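PDB 3LAX: phenylacetate-coenzyme A ligase from Bacteroides vulgatus, which belongs to the AMP-binding enzyme family and is represented here by its small C-terminal domain. Local coordinates for residues V50-S53 against Q54-D58; D58-G61 against R62-A65. All coordinates share one frame; numbering follows the deposited sequence. Where two conformers were deposited one is given.

Both contacts are local, and together they cover the connection between strand 43-52 and helix 60-78. Coming from the N terminus, the chain leaves the end of the strand and turns at once in interaction 1, where residues 50-53 meet 54-58 and a beta turn closes at S53-F56. Interaction 2 begins at D58, the residue the two share, and covers the first turn of the helix. The contacts therefore follow one another and neither encloses the other. L63, early in helix 60-78, joins them in space by packing against L52 and F56. This crossover belongs to the beta-alpha-beta unit that continues into strand 83-87, which pairs in parallel with strand 43-52.

Interaction 1. Residues V50-S53 against Q54-D58; sequences VELS and QLFTD
S53 and F56 close a type I beta turn just where strand 43-52 ends, the first bend of the crossover to helix 60-78. Two hydrogen bonds hold the turn. F56 N donates to S53 O over 3.0 Å, the defining bond of the turn. The S53 side chain supplies the second: with OG anti to the backbone N (chi1 170°), the hydroxyl reaches forward over the turn and accepts from L55 N at 3.0 Å, nearly straight with an N-H...O angle of 161°. The third residue of the turn thus has its N-H satisfied by the side chain of the first, an ST turn within the beta turn. Water 1 bridges the turn's ends, donating to both S53 O and F56 O, so S53 O is gripped twice.

Apolar contact is slighter. The CD2 methyl of L52 comes obliquely to the F56 ring, 4.0 Å from F56 CD2, and both side chains also rest on L63 of helix 60-78. Around the hydroxyl, L55 CB stands 3.5 Å from S53 OG.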
loop_
_atom_site.group_PDB
_atom_site.type_symbol
_atom_site.label_atom_id
_atom_site.label_comp_id
_atom_site.label_asym_id
_atom_site.label_seq_id
_atom_site.Cartn_x
_atom_site.Cartn_y
_atom_site.Cartn_z
ATOM N N VAL A 50 -3.819 3.722 1.063
ATOM C CA VAL A 50 -3.451 4.364 2.316
ATOM C C VAL A 50 -4.317 5.588 2.529
ATOM O O VAL A 50 -4.603 6.344 1.595
ATOM C CB VAL A 50 -1.938 4.711 2.402
ATOM C CG1 VAL A 50 -1.497 5.541 1.213
ATOM C CG2 VAL A 50 -1.618 5.417 3.719
ATOM N N GLU A 51 -4.762 5.753 3.766
ATOM C CA GLU A 51 -5.596 6.894 4.107
ATOM C C GLU A 51 -4.792 8.175 4.127
ATOM O O GLU A 51 -3.658 8.224 4.626
ATOM C CB GLU A 51 -6.249 6.697 5.471
ATOM C CG GLU A 51 -7.278 5.615 5.480
ATOM C CD GLU A 51 -8.097 5.587 6.761
ATOM O OE1 GLU A 51 -7.897 6.460 7.631
ATOM O OE2 GLU A 51 -8.942 4.679 6.897
ATOM N N LEU A 52 -5.410 9.232 3.613
ATOM C CA LEU A 52 -4.858 10.559 3.762
ATOM C C LEU A 52 -5.026 11.027 5.194
ATOM O O LEU A 52 -5.970 10.622 5.896
ATOM C CB LEU A 52 -5.583 11.524 2.832
ATOM C CG LEU A 52 -5.345 11.277 1.345
ATOM C CD1 LEU A 52 -6.371 12.054 0.526
ATOM C CD2 LEU A 52 -3.923 11.673 0.955
ATOM N N SER A 53 -4.110 11.880 5.634
ATOM C CA SER A 53 -4.275 12.571 6.898
ATOM C C SER A 53 -5.462 13.530 6.788
ATOM O O SER A 53 -5.727 14.069 5.711
ATOM C CB SER A 53 -3.024 13.386 7.209
ATOM O OG SER A 53 -3.267 14.227 8.318
ATOM N N GLN A 54 -6.173 13.755 7.887
ATOM C CA GLN A 54 -7.260 14.734 7.851
ATOM C C GLN A 54 -6.712 16.125 7.593
ATOM O O GLN A 54 -7.464 17.024 7.240
ATOM C CB GLN A 54 -8.100 14.715 9.130
ATOM C CG GLN A 54 -7.314 14.932 10.398
ATOM C CD GLN A 54 -6.919 13.625 11.049
ATOM O OE1 GLN A 54 -6.236 12.797 10.438
ATOM N NE2 GLN A 54 -7.357 13.424 12.288
ATOM N N LEU A 55 -5.404 16.300 7.752
ATOM C CA LEU A 55 -4.754 17.575 7.444
ATOM C C LEU A 55 -4.480 17.796 5.954
ATOM O O LEU A 55 -4.164 18.920 5.551
ATOM C CB LEU A 55 -3.442 17.713 8.224
ATOM C CG LEU A 55 -3.543 17.587 9.748
ATOM C CD1 LEU A 55 -2.197 17.893 10.402
ATOM C CD2 LEU A 55 -4.659 18.496 10.301
ATOM N N PHE A 56 -4.592 16.752 5.132
ATOM C CA PHE A 56 -4.295 16.897 3.709
ATOM C C PHE A 56 -5.534 17.334 2.935
ATOM O O PHE A 56 -6.484 16.567 2.791
ATOM C CB PHE A 56 -3.752 15.602 3.086
ATOM C CG PHE A 56 -3.314 15.780 1.652
ATOM C CD1 PHE A 56 -2.002 16.112 1.349
ATOM C CD2 PHE A 56 -4.234 15.679 0.612
ATOM C CE1 PHE A 56 -1.601 16.306 0.031
ATOM C CE2 PHE A 56 -3.845 15.874 -0.712
ATOM C CZ PHE A 56 -2.523 16.185 -1.005
ATOM N N THR A 57 -5.530 18.567 2.437
ATOM C CA THR A 57 -6.620 19.051 1.599
ATOM C C THR A 57 -6.086 19.770 0.363
ATOM O O THR A 57 -6.748 20.659 -0.191
ATOM C CB THR A 57 -7.547 19.996 2.384
ATOM O OG1 THR A 57 -6.787 21.107 2.878
ATOM C CG2 THR A 57 -8.194 19.263 3.561
ATOM N N ASP A 58 -4.893 19.390 -0.078
ATOM C CA ASP A 58 -4.261 20.057 -1.214
ATOM C C ASP A 58 -4.801 19.586 -2.562
ATOM O O ASP A 58 -5.529 18.591 -2.647
ATOM C CB ASP A 58 -2.736 19.902 -1.159
ATOM C CG ASP A 58 -2.098 20.767 -0.086
ATOM O OD1 ASP A 58 -2.794 21.641 0.488
ATOM O OD2 ASP A 58 -0.892 20.582 0.174
HETATM O O HOH W 1 -7.714 14.514 3.884
#

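Interaction 2. Residues D58-G61 against R62-A65; sequences DDYG and RLQA
D59 caps the helix that starts at Y60, its carboxylate accepting from R62 N through OD1 at 3.0 Å. The approach is from above the carboxylate plane. The first torsion sets the D59 carboxyl group between its own backbone N and carbonyl carbon, folded back over the first turn, and the negative charge there probably interacts favourably with the helix dipole. Three main-chain bonds follow in the i to i+4 pattern: L63 N donates to D59 O, Q64 N to Y60 O at 2.8 Å, and A65 N to G61 O. Water 2 gives G61 O a second donor, at 2.7 Å, and takes a weak bond from Q64 NE2.

Y60 and Q64, one turn apart, pack through their side chains. The methylene CG of Q64 lies over one face of the Y60 ring, 3.9 Å from its centroid and 17° off the normal, a CH-pi contact. Extended beyond CG (chi2 -179°), the glutamine crosses the ring toward its CD2-CE2 side, its amide inclined 35° to the ring, and OE1 comes to 3.5 Å from Y60 CE2. In the conformer given, L63 CD2 lies at the ring's edge, 3.9 Å from Y60 CD1.

On another side of the turn, R62 runs alongside D59, both side chains pointing the same way. Its aliphatic CG passes 3.8 Å from D59 OD1, while the charged groups remain apart and their planes are well inclined to each other. D58 CB packs against R62 CB. An aspartate N-cap whose carboxylate holds the N-H three residues on is a classic helix start; here it begins the helix of a beta-alpha-beta crossover.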
loop_
_atom_site.group_PDB
_atom_site.type_symbol
_atom_site.label_atom_id
_atom_site.label_comp_id
_atom_site.label_asym_id
_atom_site.label_seq_id
_atom_site.Cartn_x
_atom_site.Cartn_y
_atom_site.Cartn_z
ATOM N N ASP A 58 -4.893 19.390 -0.078
ATOM C CA ASP A 58 -4.261 20.057 -1.214
ATOM C C ASP A 58 -4.801 19.586 -2.562
ATOM O O ASP A 58 -5.529 18.591 -2.647
ATOM C CB ASP A 58 -2.736 19.902 -1.159
ATOM C CG ASP A 58 -2.098 20.767 -0.086
ATOM O OD1 ASP A 58 -2.794 21.641 0.488
ATOM O OD2 ASP A 58 -0.892 20.582 0.174
ATOM N N ASP A 59 -4.439 20.311 -3.617
ATOM C CA ASP A 59 -4.993 20.055 -4.936
ATOM C C ASP A 59 -4.533 18.739 -5.555
ATOM O O ASP A 59 -3.602 18.084 -5.057
ATOM C CB ASP A 59 -4.708 21.233 -5.879
ATOM C CG ASP A 59 -3.225 21.429 -6.166
ATOM O OD1 ASP A 59 -2.606 20.519 -6.760
ATOM O OD2 ASP A 59 -2.676 22.497 -5.809
ATOM N N TYR A 60 -5.194 18.349 -6.642
ATOM C CA TYR A 60 -4.927 17.063 -7.277
ATOM C C TYR A 60 -3.505 16.972 -7.822
ATOM O O TYR A 60 -2.927 15.882 -7.875
ATOM C CB TYR A 60 -5.949 16.795 -8.382
ATOM C CG TYR A 60 -5.878 15.405 -8.960
ATOM C CD1 TYR A 60 -6.002 14.282 -8.146
ATOM C CD2 TYR A 60 -5.704 15.213 -10.322
ATOM C CE1 TYR A 60 -5.949 12.998 -8.681
ATOM C CE2 TYR A 60 -5.640 13.934 -10.867
ATOM C CZ TYR A 60 -5.767 12.831 -10.043
ATOM O OH TYR A 60 -5.708 11.563 -10.583
ATOM N N GLY A 61 -2.911 18.098 -8.202
ATOM C CA GLY A 61 -1.522 18.088 -8.629
ATOM C C GLY A 61 -0.622 17.583 -7.514
ATOM O O GLY A 61 0.267 16.746 -7.724
ATOM N N ARG A 62 -0.852 18.090 -6.312
ATOM C CA ARG A 62 -0.113 17.652 -5.138
ATOM C C ARG A 62 -0.433 16.196 -4.786
ATOM O O ARG A 62 0.463 15.423 -4.420
ATOM C CB ARG A 62 -0.422 18.570 -3.956
ATOM C CG ARG A 62 0.069 19.992 -4.159
ATOM C CD ARG A 62 1.589 20.041 -4.271
ATOM N NE ARG A 62 2.042 20.948 -5.322
ATOM C CZ ARG A 62 2.564 20.552 -6.481
ATOM N NH1 ARG A 62 2.709 19.260 -6.741
ATOM N NH2 ARG A 62 2.950 21.450 -7.381
ATOM N N LEU A 63 -1.695 15.799 -4.904
ATOM C CA LEU A 63 -2.072 14.418 -4.607
ATOM C C LEU A 63 -1.335 13.474 -5.556
ATOM O O LEU A 63 -0.805 12.420 -5.129
ATOM C CB LEU A 63 -3.586 14.234 -4.739
ATOM C CG LEU A 63 -4.151 12.945 -4.141
ATOM C CD1 LEU A 63 -4.151 13.064 -2.636
ATOM C CD2 LEU A 63 -5.565 12.707 -4.645
ATOM N N GLN A 64 -1.271 13.841 -6.834
ATOM C CA GLN A 64 -0.555 13.041 -7.827
ATOM C C GLN A 64 0.927 12.942 -7.498
ATOM O O GLN A 64 1.514 11.869 -7.596
ATOM C CB GLN A 64 -0.681 13.653 -9.223
ATOM C CG GLN A 64 -1.985 13.419 -9.941
ATOM C CD GLN A 64 -1.972 14.049 -11.324
ATOM O OE1 GLN A 64 -2.511 13.493 -12.278
ATOM N NE2 GLN A 64 -1.330 15.203 -11.439
ATOM N N ALA A 65 1.543 14.063 -7.132
ATOM C CA ALA A 65 2.972 14.070 -6.800
ATOM C C ALA A 65 3.242 13.175 -5.599
ATOM O O ALA A 65 4.224 12.422 -5.573
ATOM C CB ALA A 65 3.443 15.489 -6.516
HETATM O O HOH W 2 1.482 16.699 -10.129
#